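Local structure of N-alpha-acetyltransferase 38, NatC auxiliary subunit (Saccharomyces cerevisiae, 6YGA) at residues E20-V25 against R51-V56; G26-V31 against M35-D40. The protein serves as the small auxiliary subunit of the NatC N-terminal acetyltransferase, which acetylates nascent chains on the ribosome at methionine followed by a hydrophobic or amphipathic residue. All blocks are in the same frame, centred on the assembly; numbering follows the deposited sequence.

Contact 1 (E20-V25 against R51-V56)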
loop_
_atom_site.group_PDB
_atom_site.type_symbol
_atom_site.label_atom_id
_atom_site.label_comp_id
_atom_site.label_asym_id
_atom_site.label_seq_id
_atom_site.Cartn_x
_atom_site.Cartn_y
_atom_site.Cartn_z
ATOM N N GLU C 20 26.195 30.747 3.156
ATOM C CA GLU C 20 25.614 31.654 2.180
ATOM C C GLU C 20 24.917 32.802 2.909
ATOM O O GLU C 20 25.036 32.954 4.129
ATOM C CB GLU C 20 24.664 30.889 1.258
ATOM C CG GLU C 20 25.319 29.740 0.502
ATOM C CD GLU C 20 24.315 28.886 -0.257
ATOM O OE1 GLU C 20 23.097 29.107 -0.094
ATOM O OE2 GLU C 20 24.745 27.992 -1.015
ATOM N N ASP C 21 24.175 33.625 2.165
ATOM C CA ASP C 21 23.421 34.711 2.781
ATOM C C ASP C 21 22.293 34.205 3.668
ATOM O O ASP C 21 21.735 34.983 4.449
ATOM C CB ASP C 21 22.846 35.634 1.705
ATOM C CG ASP C 21 23.918 36.240 0.827
ATOM O OD1 ASP C 21 25.102 35.884 1.006
ATOM O OD2 ASP C 21 23.578 37.073 -0.040
ATOM N N ARG C 22 21.948 32.925 3.571
ATOM C CA ARG C 22 20.845 32.377 4.343
ATOM C C ARG C 22 21.183 32.325 5.830
ATOM O O ARG C 22 22.339 32.153 6.226
ATOM C CB ARG C 22 20.486 30.979 3.834
ATOM C CG ARG C 22 21.663 30.021 3.771
ATOM C CD ARG C 22 21.347 28.766 2.961
ATOM N NE ARG C 22 20.300 27.941 3.559
ATOM C CZ ARG C 22 20.070 26.677 3.217
ATOM N NH1 ARG C 22 20.819 26.099 2.289
ATOM N NH2 ARG C 22 19.099 25.990 3.802
ATOM N N ILE C 23 20.148 32.473 6.654
ATOM C CA ILE C 23 20.255 32.416 8.107
ATOM C C ILE C 23 19.145 31.517 8.637
ATOM O O ILE C 23 18.016 31.550 8.134
ATOM C CB ILE C 23 20.179 33.827 8.734
ATOM C CG1 ILE C 23 21.535 34.530 8.628
ATOM C CG2 ILE C 23 19.695 33.774 10.184
ATOM C CD1 ILE C 23 21.633 35.810 9.429
ATOM N N LEU C 24 19.467 30.708 9.645
ATOM C CA LEU C 24 18.520 29.782 10.251
ATOM C C LEU C 24 18.217 30.204 11.683
ATOM O O LEU C 24 19.135 30.477 12.464
ATOM C CB LEU C 24 19.061 28.350 10.231
ATOM C CG LEU C 24 19.408 27.780 8.855
ATOM C CD1 LEU C 24 19.874 26.341 8.976
ATOM C CD2 LEU C 24 18.213 27.884 7.927
ATOM N N VAL C 25 16.930 30.253 12.022
ATOM C CA VAL C 25 16.461 30.541 13.373
ATOM C C VAL C 25 15.657 29.337 13.838
ATOM O O VAL C 25 14.655 28.975 13.208
ATOM C CB VAL C 25 15.612 31.821 13.422
ATOM C CG1 VAL C 25 15.218 32.148 14.854
ATOM C CG2 VAL C 25 16.361 32.984 12.790
ATOM N N ARG C 51 10.824 31.447 5.285
ATOM C CA ARG C 51 10.073 30.209 5.124
ATOM C C ARG C 51 10.437 29.245 6.243
ATOM O O ARG C 51 11.517 29.325 6.834
ATOM C CB ARG C 51 10.333 29.565 3.757
ATOM C CG ARG C 51 11.745 29.034 3.562
ATOM C CD ARG C 51 11.824 28.183 2.305
ATOM N NE ARG C 51 13.069 27.424 2.215
ATOM C CZ ARG C 51 13.205 26.300 1.516
ATOM N NH1 ARG C 51 12.170 25.802 0.851
ATOM N NH2 ARG C 51 14.371 25.670 1.483
HETATM N N MSE C 52 9.513 28.325 6.518
HETATM C CA MSE C 52 9.704 27.303 7.545
HETATM C C MSE C 52 10.253 26.016 6.936
HETATM O O MSE C 52 9.889 25.648 5.819
HETATM C CB MSE C 52 8.388 27.014 8.272
HETATM C CG MSE C 52 7.783 28.212 8.984
HETATM SE SE MSE C 52 9.020 29.054 10.234
HETATM C CE MSE C 52 7.720 29.861 11.444
HETATM N N MSE C 53 11.127 25.330 7.670
HETATM C CA MSE C 53 11.759 24.117 7.156
HETATM C C MSE C 53 11.715 22.954 8.149
HETATM O O MSE C 53 12.166 21.851 7.839
HETATM C CB MSE C 53 13.210 24.403 6.754
HETATM C CG MSE C 53 13.358 25.483 5.691
HETATM SE SE MSE C 53 15.059 25.388 4.746
HETATM C CE MSE C 53 16.256 25.363 6.281
ATOM N N GLY C 54 11.181 23.203 9.339
ATOM C CA GLY C 54 10.965 22.122 10.292
ATOM C C GLY C 54 12.238 21.726 11.005
ATOM O O GLY C 54 12.979 22.577 11.502
ATOM N N LEU C 55 12.493 20.422 11.066
ATOM C CA LEU C 55 13.646 19.884 11.777
ATOM C C LEU C 55 14.831 19.800 10.822
ATOM O O LEU C 55 14.776 19.073 9.824
ATOM C CB LEU C 55 13.329 18.507 12.358
ATOM C CG LEU C 55 14.387 17.895 13.278
ATOM C CD1 LEU C 55 14.435 18.624 14.616
ATOM C CD2 LEU C 55 14.136 16.408 13.482
ATOM N N VAL C 56 15.899 20.536 11.132
ATOM C CA VAL C 56 17.087 20.607 10.289
ATOM C C VAL C 56 18.321 20.343 11.141
ATOM O O VAL C 56 18.403 20.793 12.290
ATOM C CB VAL C 56 17.207 21.978 9.586
ATOM C CG1 VAL C 56 18.232 21.913 8.463
ATOM C CG2 VAL C 56 15.857 22.445 9.060
#
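Leu24 and the selenomethionine at Met53 make the apolar part of this contact, a methyl-to-methyl touch in which Leu24 CD2 lies 3.6 Å from Met53 CE. The two side chains cross at about a right angle, and CD2 and CE are the atoms that touch. CG of Met53 stands beside its backbone N, and the bend at the last torsion (chi3 -52°) turns CE off the line of the chain so that it touches both Leu24 and Arg22.

The same methyl also meets a charged group. Arg22 NH2 is 3.8 Å from Met53 CE, which lies in the guanidinium plane at its edge rather than over a face. Arg22 NH2 is 4.2 Å from Met53 SE, so the selenium stays slightly farther off.

Electrostatics are settled outside the two segments. Arg22 NH2 and Arg51 NH2, two like charges, are 5.3 Å apart. Glu44 probably offsets both, forming salt bridges with Arg22 NH2 and Arg51 NE, while Arg22 NH1 is claimed by a salt bridge to Asp63 of the N-alpha-acetyltransferase 35 chain.

The backbones stay well separated, the nearest CA atoms being those of Leu24 and Val56 at 9.3 Å. Strand 42-46 pairs with both 23-32 and 49-54, so Met53 reaches Leu24 across one intervening strand of the curled antiparallel Sm-like sheet. Leu24 also packs on Val42 of that middle strand and on Val57 of the N-alpha-acetyltransferase 35 chain, while Val56 joins a parallel ladder with a strand of the same partner subunit.

Contact 2 (G26-V31 against M35-D40)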
loop_
_atom_site.group_PDB
_atom_site.type_symbol
_atom_site.label_atom_id
_atom_site.label_comp_id
_atom_site.label_asym_id
_atom_site.label_seq_id
_atom_site.Cartn_x
_atom_site.Cartn_y
_atom_site.Cartn_z
ATOM N N GLY C 26 16.093 28.715 14.932
ATOM C CA GLY C 26 15.437 27.511 15.406
ATOM C C GLY C 26 15.784 27.199 16.842
ATOM O O GLY C 26 16.733 27.747 17.412
ATOM N N SER C 27 14.991 26.302 17.423
ATOM C CA SER C 27 15.192 25.837 18.787
ATOM C C SER C 27 16.167 24.667 18.790
ATOM O O SER C 27 15.984 23.697 18.047
ATOM C CB SER C 27 13.856 25.423 19.407
ATOM O OG SER C 27 13.989 25.117 20.783
ATOM N N LEU C 28 17.190 24.754 19.636
ATOM C CA LEU C 28 18.248 23.751 19.671
ATOM C C LEU C 28 17.733 22.461 20.302
ATOM O O LEU C 28 17.239 22.471 21.436
ATOM C CB LEU C 28 19.454 24.283 20.440
ATOM C CG LEU C 28 20.661 23.347 20.484
ATOM C CD1 LEU C 28 21.267 23.192 19.098
ATOM C CD2 LEU C 28 21.697 23.838 21.480
ATOM N N VAL C 29 17.867 21.355 19.577
ATOM C CA VAL C 29 17.395 20.055 20.032
ATOM C C VAL C 29 18.536 19.188 20.546
ATOM O O VAL C 29 18.411 18.552 21.594
ATOM C CB VAL C 29 16.628 19.344 18.897
ATOM C CG1 VAL C 29 16.355 17.897 19.267
ATOM C CG2 VAL C 29 15.335 20.072 18.599
ATOM N N ALA C 30 19.650 19.145 19.821
ATOM C CA ALA C 30 20.775 18.318 20.232
ATOM C C ALA C 30 22.060 18.866 19.628
ATOM O O ALA C 30 22.046 19.510 18.575
ATOM C CB ALA C 30 20.572 16.853 19.821
ATOM N N VAL C 31 23.168 18.603 20.318
ATOM C CA VAL C 31 24.509 18.923 19.842
ATOM C C VAL C 31 25.416 17.753 20.201
ATOM O O VAL C 31 25.245 17.126 21.252
ATOM C CB VAL C 31 25.030 20.253 20.438
ATOM C CG1 VAL C 31 25.120 20.178 21.958
ATOM C CG2 VAL C 31 26.380 20.631 19.833
HETATM N N MSE C 35 30.239 19.406 17.209
HETATM C CA MSE C 35 29.456 20.632 17.044
HETATM C C MSE C 35 28.446 20.547 15.898
HETATM O O MSE C 35 28.083 21.568 15.313
HETATM C CB MSE C 35 30.373 21.846 16.842
HETATM C CG MSE C 35 29.827 23.133 17.451
HETATM SE SE MSE C 35 30.885 24.723 17.048
HETATM C CE MSE C 35 30.377 24.972 15.181
ATOM N N ASN C 36 27.995 19.338 15.571
ATOM C CA ASN C 36 26.839 19.199 14.694
ATOM C C ASN C 36 25.581 19.533 15.484
ATOM O O ASN C 36 25.359 18.989 16.570
ATOM C CB ASN C 36 26.748 17.782 14.127
ATOM C CG ASN C 36 28.012 17.355 13.406
ATOM O OD1 ASN C 36 28.616 18.136 12.672
ATOM N ND2 ASN C 36 28.424 16.109 13.621
ATOM N N LEU C 37 24.763 20.438 14.956
ATOM C CA LEU C 37 23.565 20.889 15.647
ATOM C C LEU C 37 22.320 20.331 14.973
ATOM O O LEU C 37 22.283 20.164 13.750
ATOM C CB LEU C 37 23.479 22.416 15.679
ATOM C CG LEU C 37 24.749 23.196 16.011
ATOM C CD1 LEU C 37 24.556 24.659 15.667
ATOM C CD2 LEU C 37 25.110 23.034 17.474
ATOM N N LEU C 38 21.305 20.040 15.780
ATOM C CA LEU C 38 19.981 19.683 15.294
ATOM C C LEU C 38 18.997 20.721 15.811
ATOM O O LEU C 38 18.907 20.942 17.022
ATOM C CB LEU C 38 19.573 18.278 15.751
ATOM C CG LEU C 38 18.254 17.724 15.205
ATOM C CD1 LEU C 38 18.321 17.540 13.696
ATOM C CD2 LEU C 38 17.892 16.412 15.896
ATOM N N LEU C 39 18.276 21.361 14.896
ATOM C CA LEU C 39 17.382 22.460 15.229
ATOM C C LEU C 39 15.958 22.134 14.800
ATOM O O LEU C 39 15.738 21.540 13.739
ATOM C CB LEU C 39 17.839 23.760 14.558
ATOM C CG LEU C 39 19.225 24.299 14.910
ATOM C CD1 LEU C 39 19.604 25.428 13.966
ATOM C CD2 LEU C 39 19.265 24.775 16.350
ATOM N N ASP C 40 14.995 22.533 15.627
ATOM C CA ASP C 40 13.580 22.326 15.361
ATOM C C ASP C 40 12.898 23.666 15.128
ATOM O O ASP C 40 13.356 24.711 15.599
ATOM C CB ASP C 40 12.896 21.593 16.521
ATOM C CG ASP C 40 11.636 20.855 16.092
ATOM O OD1 ASP C 40 11.280 20.920 14.895
ATOM O OD2 ASP C 40 11.006 20.201 16.950
#
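The backbones of 26-31 and 35-40 run antiparallel, with the axes of strands 26-31 and 37-39 at 140° and 4.7 Å apart at closest approach, and Ser27 and Asp40 exchange two hydrogen bonds, Ser27 N to Asp40 O and Asp40 N to Ser27 O. The bulged Val29 points toward the partner strand, its two methyls meeting Leu38 and Asp40 on one face: CG2 reaches Asp40 CB at 3.5 Å, and CG1, anti to the backbone N (chi1 169°), runs alongside Leu38 to meet its CD2 at 4.0 Å. Val29 and Ala30 both face Leu38, a classic beta bulge that shifts the register by one within this hairpin of the Sm-like fold; Leu38 O accepts Val29 N at 2.8 Å and, weakly, Ala30 N at 3.4 Å, while Leu38 N returns a bond to Ala30 O. Leu28, Val31, Leu37 and Leu39 fill the face opposite Ser27, Ala30, Leu38 and Asp40. There Val31 CG2 lies beside Leu37 CD2 at 3.6 Å, the two side chains pointing the same way, whereas Leu28 slants across Leu39, with Leu28 CD1 3.8 Å from Leu39 CD2. Ala30 and Leu38 pack on Tyr34 of the N-alpha-acetyltransferase 30 chain, whose OH bonds to Asn36 O.

Both contacts use strand 23-32, contact 1 near its start and contact 2 farther along, and their centres are about 12 Å apart. Contact 2 is nested in the chain between the two segments of contact 1. They join directly where Val56 O approaches Leu39 N at 2.7 Å, a probable hydrogen bond tying strand 56-58 to strand 37-39, and where Leu55 CD1 packs against Asp40 CB at 3.8 Å. Catalysis belongs to N-alpha-acetyltransferase 30. Both contacts border N-alpha-acetyltransferase 35, whose strands extend the sheet at Val56 and at Ala30 and Val31, and contact 2 also meets the catalytic subunit, N-alpha-acetyltransferase 30.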